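PDB 4ERR: autotransporter adhesin, which probably localises a toxin effector domain to host cell membranes, being the four-helix-bundle membrane localization domain of a Vibrio vulnificus MARTX effector. Local coordinates for residues D33-H36 / D42-A45; K15-P20 / R66-T71. All coordinates share one frame; numbering follows the deposited sequence.

The first helix is the long 7-37. Residues 15-20, in its first half, wait for a partner that comes much later. Residues 33-36, in its last turn, meet 42-45 just after the first connection, so interaction 1 closes a short loop and joins helix 7-37 to helix 41-60. The chain then runs through helix 41-60 to helix 65-81. Residues 66-71, near the start of helix 65-81, return to 15-20 and close the wide loop of interaction 2. The small loop lies wholly within the wide one. The contacts do not touch: their centres are 31 Å apart. Helix 7-37 is common to both, and both sites also meet the second subunit.

Interaction 1. Residues D33-H36 / D42-A45; sequences DLVH and DQIA
Val-35 and Gln-43 meet where the chain folds back on itself in a helical hairpin. Val-35 is in the last turn of helix 7-37, and Gln-43 is in the first turn of helix 41-60. A short connection separates the two helices. Val-35 CA and Gln-43 CA are 5.3 Å apart, the nearest such pair. The contact is small, 121 Å² in all, and Gln-43 and Val-35 share nearly all of it, in similar amounts.

The side chain of Gln-43 starts at CB, which stays at the margin, 4.2 Å from Val-35 O. CG stands anti to the backbone N (chi1 -170°), and the chain stays extended from there. It therefore reaches across to helix 7-37. CG is 3.5 Å from Val-35 O and 4.2 Å from Val-35 CG1. It touches both the backbone and the valine side chain. CD follows at 3.6 Å from the same Val-35 O. The terminal amide lies beyond the oxygen of this carbonyl, somewhat off the line of its C=O bond. Its O and N positions are doubtful, because the amide is probably turned over in the model. If it is turned back, a hydrogen bond to the carbonyl of Val-35 becomes possible.

Val-35 is buried. Its side chain also packs on Ala-46, Ser-47 and Leu-50 of helix 41-60 and on Ile-4 of the second subunit. The hairpin end is thus part of the dimer interface as well. His-36 takes little part in the contact between the helices; its ring NE2 is hydrogen-bonded to Phe-5 O of the second subunit. At the tip of Gln-43, the atom modelled as OE1 is 3.0 Å from Val-35 O and only loosely approaches His-36 CA, at 4.3 Å.

Interaction 2. Residues K15-P20 / R66-T71; sequences KVFAKP and RNQALT
Phe-17 packs its ring against Gln-68 and Ala-69 where helix 65-81 passes helix 7-37 in the bundle. It has the largest buried area here, 87 Å², followed by Gln-68 and then Ala-69. The nearest CA atoms, those of Phe-17 and Gln-68, are 7.2 Å apart, and their CB atoms point across the gap.

Gln-68 meets one face of the ring twice. Its CB lies against that face at the CD2-CE2 side, 3.5 Å from Phe-17 CD2. Gln-68 CG is anti to its carbonyl carbon (chi1 -71°), and the extended chain carries the amide alongside Phe-17. One end of the amide lies over the same face near its rim, and the other lies by Phe-17 CB. Which end is N and which is O is doubtful, so only the near-parallel setting of the two planes, 16° apart, is claimed.

Ala-69 takes the ring edge. Its backbone N is 3.8 Å from Phe-17 CD2, near the ring plane, and its CB makes a looser apolar contact, 4.4 Å from the same CD2.

Helix 7-37 is kinked at Pro-20, three residues past Phe-17. On that helix Gln-68 also touches Ile-21, while Ala-69 packs on Leu-10, Arg-13 and Ala-14. Asn-67 is hydrogen-bonded to Tyr-57 and His-61 of the second subunit, so the start of helix 65-81 meets both helix 7-37 and the partner chain.

Interaction 1. Residues D33-H36 / D42-A45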
loop_
_atom_site.group_PDB
_atom_site.type_symbol
_atom_site.label_atom_id
_atom_site.label_comp_id
_atom_site.label_asym_id
_atom_site.label_seq_id
_atom_site.Cartn_x
_atom_site.Cartn_y
_atom_site.Cartn_z
ATOM N N ASP B 33 2.612 -20.713 0.172
ATOM C CA ASP B 33 3.323 -21.775 0.869
ATOM C C ASP B 33 2.760 -23.142 0.474
ATOM O O ASP B 33 3.534 -24.064 0.261
ATOM C CB ASP B 33 3.269 -21.576 2.386
ATOM C CG ASP B 33 4.377 -20.687 2.914
ATOM O OD1 ASP B 33 5.518 -20.690 2.378
ATOM O OD2 ASP B 33 4.106 -20.023 3.908
ATOM N N LEU B 34 1.425 -23.268 0.350
ATOM C CA LEU B 34 0.834 -24.557 -0.109
ATOM C C LEU B 34 1.350 -24.949 -1.495
ATOM O O LEU B 34 1.670 -26.118 -1.728
ATOM C CB LEU B 34 -0.701 -24.551 -0.098
ATOM C CG LEU B 34 -1.315 -24.459 1.308
ATOM C CD1 LEU B 34 -2.837 -24.506 1.189
ATOM C CD2 LEU B 34 -0.796 -25.583 2.233
ATOM N N VAL B 35 1.452 -23.972 -2.409
ATOM C CA VAL B 35 1.965 -24.246 -3.746
ATOM C C VAL B 35 3.372 -24.882 -3.641
ATOM O O VAL B 35 3.640 -25.909 -4.248
ATOM C CB VAL B 35 2.004 -22.967 -4.636
ATOM C CG1 VAL B 35 2.792 -23.228 -5.911
ATOM C CG2 VAL B 35 0.566 -22.442 -4.969
ATOM N N HIS B 36 4.256 -24.295 -2.835
ATOM C CA HIS B 36 5.619 -24.805 -2.734
ATOM C C HIS B 36 5.763 -26.088 -1.941
ATOM O O HIS B 36 6.731 -26.819 -2.130
ATOM C CB HIS B 36 6.543 -23.717 -2.197
ATOM C CG HIS B 36 6.762 -22.596 -3.168
ATOM N ND1 HIS B 36 7.488 -22.764 -4.329
ATOM C CD2 HIS B 36 6.371 -21.292 -3.152
ATOM C CE1 HIS B 36 7.533 -21.614 -4.985
ATOM N NE2 HIS B 36 6.860 -20.711 -4.300
ATOM N N ASP B 42 -1.106 -32.001 -6.880
ATOM C CA ASP B 42 -1.497 -31.097 -5.798
ATOM C C ASP B 42 -0.968 -29.678 -6.064
ATOM O O ASP B 42 -1.664 -28.697 -5.780
ATOM C CB ASP B 42 -1.030 -31.636 -4.438
ATOM C CG ASP B 42 -1.714 -32.939 -4.060
ATOM O OD1 ASP B 42 -2.634 -33.368 -4.802
ATOM O OD2 ASP B 42 -1.339 -33.538 -3.026
ATOM N N GLN B 43 0.231 -29.572 -6.647
ATOM C CA GLN B 43 0.837 -28.265 -6.940
ATOM C C GLN B 43 0.054 -27.479 -8.009
ATOM O O GLN B 43 -0.112 -26.246 -7.923
ATOM C CB GLN B 43 2.321 -28.443 -7.331
ATOM C CG GLN B 43 3.098 -27.172 -7.423
ATOM C CD GLN B 43 4.610 -27.401 -7.407
ATOM O OE1 GLN B 43 5.326 -26.847 -6.562
ATOM N NE2 GLN B 43 5.095 -28.231 -8.321
ATOM N N ILE B 44 -0.475 -28.193 -8.993
ATOM C CA ILE B 44 -1.273 -27.561 -10.048
ATOM C C ILE B 44 -2.560 -26.948 -9.477
ATOM O O ILE B 44 -2.881 -25.761 -9.710
ATOM C CB ILE B 44 -1.652 -28.577 -11.154
ATOM C CG1 ILE B 44 -0.388 -29.025 -11.904
ATOM C CG2 ILE B 44 -2.678 -27.946 -12.114
ATOM C CD1 ILE B 44 -0.586 -30.255 -12.795
ATOM N N ALA B 45 -3.302 -27.756 -8.721
ATOM C CA ALA B 45 -4.538 -27.280 -8.114
ATOM C C ALA B 45 -4.286 -26.062 -7.213
ATOM O O ALA B 45 -5.031 -25.070 -7.252
ATOM C CB ALA B 45 -5.229 -28.394 -7.322
#

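Interaction 2. Residues K15-P20 / R66-T71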
loop_
_atom_site.group_PDB
_atom_site.type_symbol
_atom_site.label_atom_id
_atom_site.label_comp_id
_atom_site.label_asym_id
_atom_site.label_seq_id
_atom_site.Cartn_x
_atom_site.Cartn_y
_atom_site.Cartn_z
ATOM N N LYS B 15 -4.153 2.271 9.766
ATOM C CA LYS B 15 -4.221 0.924 10.330
ATOM C C LYS B 15 -5.605 0.287 10.173
ATOM O O LYS B 15 -5.704 -0.901 9.859
ATOM C CB LYS B 15 -3.808 0.945 11.792
ATOM C CG LYS B 15 -4.119 -0.337 12.545
ATOM C CD LYS B 15 -3.767 -0.197 14.036
ATOM C CE LYS B 15 -4.101 -1.441 14.857
ATOM N NZ LYS B 15 -3.816 -1.253 16.328
ATOM N N VAL B 16 -6.665 1.061 10.392
ATOM C CA VAL B 16 -8.033 0.552 10.195
ATOM C C VAL B 16 -8.267 0.080 8.768
ATOM O O VAL B 16 -8.853 -0.976 8.535
ATOM C CB VAL B 16 -9.108 1.610 10.526
ATOM C CG1 VAL B 16 -10.506 1.103 10.117
ATOM C CG2 VAL B 16 -9.053 1.952 12.009
ATOM N N PHE B 17 -7.823 0.879 7.806
ATOM C CA PHE B 17 -7.994 0.525 6.406
ATOM C C PHE B 17 -7.097 -0.655 6.034
ATOM O O PHE B 17 -7.476 -1.484 5.191
ATOM C CB PHE B 17 -7.679 1.707 5.514
ATOM C CG PHE B 17 -8.652 2.844 5.616
ATOM C CD1 PHE B 17 -10.019 2.624 5.787
ATOM C CD2 PHE B 17 -8.208 4.158 5.449
ATOM C CE1 PHE B 17 -10.910 3.672 5.838
ATOM C CE2 PHE B 17 -9.092 5.207 5.461
ATOM C CZ PHE B 17 -10.456 4.963 5.681
ATOM N N ALA B 18 -5.904 -0.702 6.640
ATOM C CA ALA B 18 -4.939 -1.733 6.315
ATOM C C ALA B 18 -5.316 -3.129 6.802
ATOM O O ALA B 18 -4.919 -4.120 6.197
ATOM C CB ALA B 18 -3.537 -1.362 6.855
ATOM N N LYS B 19 -6.106 -3.188 7.871
ATOM C CA LYS B 19 -6.446 -4.448 8.527
ATOM C C LYS B 19 -7.053 -5.529 7.585
ATOM O O LYS B 19 -6.525 -6.645 7.520
ATOM C CB LYS B 19 -7.323 -4.169 9.766
ATOM C CG LYS B 19 -7.476 -5.365 10.700
ATOM C CD LYS B 19 -8.212 -4.996 11.996
ATOM C CE LYS B 19 -7.320 -4.227 12.964
ATOM N NZ LYS B 19 -7.992 -3.968 14.271
ATOM N N PRO B 20 -8.136 -5.207 6.840
ATOM C CA PRO B 20 -8.703 -6.215 5.919
ATOM C C PRO B 20 -7.800 -6.551 4.753
ATOM O O PRO B 20 -7.845 -7.667 4.222
ATOM C CB PRO B 20 -10.000 -5.558 5.411
ATOM C CG PRO B 20 -9.828 -4.090 5.674
ATOM C CD PRO B 20 -8.979 -3.987 6.902
ATOM N N ARG B 66 -2.569 3.103 3.974
ATOM C CA ARG B 66 -1.877 4.364 4.014
ATOM C C ARG B 66 -2.413 5.324 2.953
ATOM O O ARG B 66 -2.733 6.484 3.234
ATOM C CB ARG B 66 -0.402 4.104 3.747
ATOM C CG ARG B 66 0.396 5.335 3.648
ATOM C CD ARG B 66 1.800 5.014 3.171
ATOM N NE ARG B 66 2.525 4.167 4.098
ATOM C CZ ARG B 66 3.723 3.638 3.842
ATOM N NH1 ARG B 66 4.310 3.839 2.671
ATOM N NH2 ARG B 66 4.333 2.894 4.753
ATOM N N ASN B 67 -2.531 4.852 1.723
ATOM C CA ASN B 67 -2.968 5.748 0.653
ATOM C C ASN B 67 -4.403 6.217 0.842
ATOM O O ASN B 67 -4.724 7.375 0.567
ATOM C CB ASN B 67 -2.715 5.162 -0.739
ATOM C CG ASN B 67 -1.258 5.299 -1.179
ATOM O OD1 ASN B 67 -0.335 5.201 -0.352
ATOM N ND2 ASN B 67 -1.048 5.562 -2.464
ATOM N N GLN B 68 -5.256 5.319 1.320
ATOM C CA GLN B 68 -6.635 5.691 1.626
ATOM C C GLN B 68 -6.665 6.782 2.690
ATOM O O GLN B 68 -7.425 7.754 2.550
ATOM C CB GLN B 68 -7.455 4.497 2.090
ATOM C CG GLN B 68 -7.783 3.476 1.031
ATOM C CD GLN B 68 -8.521 2.297 1.608
ATOM O OE1 GLN B 68 -7.972 1.183 1.712
ATOM N NE2 GLN B 68 -9.729 2.528 2.023
ATOM N N ALA B 69 -5.842 6.654 3.729
ATOM C CA ALA B 69 -5.791 7.660 4.811
ATOM C C ALA B 69 -5.213 8.991 4.309
ATOM O O ALA B 69 -5.695 10.072 4.658
ATOM C CB ALA B 69 -4.974 7.131 6.017
ATOM N N LEU B 70 -4.170 8.908 3.494
ATOM C CA LEU B 70 -3.585 10.121 2.885
ATOM C C LEU B 70 -4.584 10.875 1.977
ATOM O O LEU B 70 -4.551 12.098 1.906
ATOM C CB LEU B 70 -2.323 9.779 2.110
ATOM C CG LEU B 70 -1.086 9.438 2.928
ATOM C CD1 LEU B 70 0.035 8.970 2.016
ATOM C CD2 LEU B 70 -0.653 10.623 3.770
ATOM N N THR B 71 -5.434 10.141 1.265
ATOM C CA THR B 71 -6.452 10.754 0.424
ATOM C C THR B 71 -7.423 11.546 1.306
ATOM O O THR B 71 -7.830 12.634 0.933
ATOM C CB THR B 71 -7.140 9.718 -0.478
ATOM O OG1 THR B 71 -6.165 9.186 -1.392
ATOM C CG2 THR B 71 -8.327 10.312 -1.269
#